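Local coordinates for putative monooxygenase (Fusobacterium nucleatum subsp. nucleatum, PDB 3MCS), which probably acts as a monooxygenase of the antibiotic biosynthesis monooxygenase type, at residues 55-60 against 115-120. Residues are numbered along the deposited sequence; the frame is centred on the assembly and turned at random.
Sequences TSYIVE and AVYTVI
Tyr57 and Tyr117 mark the closest approach of two strand segments, 55-60 and 115-120, which share no backbone hydrogen bonds and keep these two CA atoms 9.2 Å apart. The two rings bridge the gap. CE2 of Tyr57 lies 3.9 Å from CD2 of Tyr117 and also borders Tyr117 CE2, the contact being confined to those three carbons. The ring planes are inclined at 55° with centroids 5.7 Å apart, an oblique aromatic pair held by van der Waals contact. The side chains run roughly at right angles. Tyr57 turns CG anti to its carbonyl carbon (chi1 -74°), whereas in Tyr117 CG stands opposite the backbone N (chi1 -178°). Val59 faces the same way without touching 115-120 and packs on Phe165. Each segment belongs to a different one of the two family repeats, whose clan is that of the dimeric alpha-beta barrels, and the pair is consistent with packing inside a barrel formed within one chain. Leu202 of strand 194-209 touches both tyrosines; strands 7-15 and 41-49 flank 55-62, and 161-168 and 194-209 flank 114-122. Glu60, directed away from 115-120, hydrogen-bonds through OE2 to Tyr30 OH of helix 20-37, which packs on the sheet's other face.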
loop_
_atom_site.group_PDB
_atom_site.type_symbol
_atom_site.label_atom_id
_atom_site.label_comp_id
_atom_site.label_asym_id
_atom_site.label_seq_id
_atom_site.Cartn_x
_atom_site.Cartn_y
_atom_site.Cartn_z
ATOM N N THR A 55 6.224 -1.846 13.478
ATOM C CA THR A 55 6.717 -1.345 12.194
ATOM C C THR A 55 5.738 -0.366 11.547
ATOM O O THR A 55 4.552 -0.649 11.442
ATOM C CB THR A 55 6.942 -2.496 11.178
ATOM O OG1 THR A 55 7.946 -3.393 11.657
ATOM C CG2 THR A 55 7.367 -1.947 9.819
ATOM N N SER A 56 6.228 0.777 11.108
ATOM C CA SER A 56 5.397 1.738 10.392
ATOM C C SER A 56 5.340 1.431 8.892
ATOM O O SER A 56 6.349 1.108 8.282
ATOM C CB SER A 56 5.978 3.136 10.555
ATOM O OG SER A 56 5.389 4.065 9.652
ATOM N N TYR A 57 4.158 1.500 8.291
ATOM C CA TYR A 57 4.052 1.403 6.823
ATOM C C TYR A 57 3.300 2.616 6.375
ATOM O O TYR A 57 2.323 2.993 6.996
ATOM C CB TYR A 57 3.274 0.196 6.333
ATOM C CG TYR A 57 3.972 -1.120 6.428
ATOM C CD1 TYR A 57 3.866 -1.903 7.581
ATOM C CD2 TYR A 57 4.696 -1.621 5.355
ATOM C CE1 TYR A 57 4.499 -3.136 7.672
ATOM C CE2 TYR A 57 5.333 -2.854 5.437
ATOM C CZ TYR A 57 5.230 -3.603 6.598
ATOM O OH TYR A 57 5.850 -4.819 6.687
ATOM N N ILE A 58 3.767 3.233 5.304
ATOM C CA ILE A 58 3.087 4.373 4.727
ATOM C C ILE A 58 3.117 4.145 3.225
ATOM O O ILE A 58 4.177 4.042 2.640
ATOM C CB ILE A 58 3.755 5.723 5.088
ATOM C CG1 ILE A 58 3.944 5.871 6.592
ATOM C CG2 ILE A 58 2.923 6.870 4.603
ATOM C CD1 ILE A 58 4.563 7.216 7.010
ATOM N N VAL A 59 1.939 3.988 2.636
ATOM C CA VAL A 59 1.775 3.838 1.204
ATOM C C VAL A 59 1.473 5.236 0.681
ATOM O O VAL A 59 0.550 5.865 1.149
ATOM C CB VAL A 59 0.630 2.878 0.883
ATOM C CG1 VAL A 59 0.429 2.733 -0.628
ATOM C CG2 VAL A 59 0.907 1.537 1.529
ATOM N N GLU A 60 2.278 5.720 -0.259
ATOM C CA GLU A 60 2.148 7.058 -0.810
ATOM C C GLU A 60 2.011 6.937 -2.325
ATOM O O GLU A 60 2.799 6.245 -2.953
ATOM C CB GLU A 60 3.374 7.912 -0.459
ATOM C CG GLU A 60 3.618 8.168 1.048
ATOM C CD GLU A 60 4.810 9.162 1.354
ATOM O OE1 GLU A 60 5.471 9.723 0.464
ATOM O OE2 GLU A 60 5.099 9.405 2.519
ATOM N N ALA A 115 -6.879 -2.895 6.504
ATOM C CA ALA A 115 -5.844 -2.825 5.502
ATOM C C ALA A 115 -4.900 -4.033 5.565
ATOM O O ALA A 115 -4.588 -4.523 6.646
ATOM C CB ALA A 115 -5.067 -1.546 5.697
ATOM N N VAL A 116 -4.450 -4.498 4.395
ATOM C CA VAL A 116 -3.534 -5.634 4.275
ATOM C C VAL A 116 -2.468 -5.316 3.255
ATOM O O VAL A 116 -2.758 -4.634 2.272
ATOM C CB VAL A 116 -4.244 -6.875 3.783
ATOM C CG1 VAL A 116 -3.319 -8.052 3.858
ATOM C CG2 VAL A 116 -5.475 -7.141 4.626
ATOM N N TYR A 117 -1.237 -5.767 3.507
ATOM C CA TYR A 117 -0.131 -5.569 2.564
ATOM C C TYR A 117 0.602 -6.877 2.351
ATOM O O TYR A 117 1.147 -7.467 3.284
ATOM C CB TYR A 117 0.831 -4.489 3.046
ATOM C CG TYR A 117 1.970 -4.201 2.098
ATOM C CD1 TYR A 117 1.747 -3.676 0.848
ATOM C CD2 TYR A 117 3.291 -4.399 2.496
ATOM C CE1 TYR A 117 2.834 -3.392 -0.029
ATOM C CE2 TYR A 117 4.377 -4.123 1.650
ATOM C CZ TYR A 117 4.151 -3.618 0.390
ATOM O OH TYR A 117 5.258 -3.356 -0.416
ATOM N N THR A 118 0.631 -7.307 1.103
ATOM C CA THR A 118 1.245 -8.540 0.733
ATOM C C THR A 118 2.391 -8.312 -0.245
ATOM O O THR A 118 2.275 -7.461 -1.122
ATOM C CB THR A 118 0.176 -9.412 0.049
ATOM O OG1 THR A 118 -0.933 -9.588 0.943
ATOM C CG2 THR A 118 0.744 -10.772 -0.388
ATOM N N VAL A 119 3.490 -9.058 -0.078
ATOM C CA VAL A 119 4.626 -9.068 -1.003
ATOM C C VAL A 119 4.836 -10.514 -1.481
ATOM O O VAL A 119 4.951 -11.415 -0.668
ATOM C CB VAL A 119 5.915 -8.564 -0.374
ATOM C CG1 VAL A 119 7.061 -8.679 -1.374
ATOM C CG2 VAL A 119 5.750 -7.105 0.108
ATOM N N ILE A 120 4.894 -10.726 -2.794
ATOM C CA ILE A 120 4.964 -12.068 -3.357
ATOM C C ILE A 120 6.147 -12.221 -4.293
ATOM O O ILE A 120 6.192 -11.584 -5.326
ATOM C CB ILE A 120 3.703 -12.379 -4.178
ATOM C CG1 ILE A 120 2.439 -11.941 -3.430
ATOM C CG2 ILE A 120 3.654 -13.852 -4.529
ATOM C CD1 ILE A 120 1.134 -12.206 -4.188
#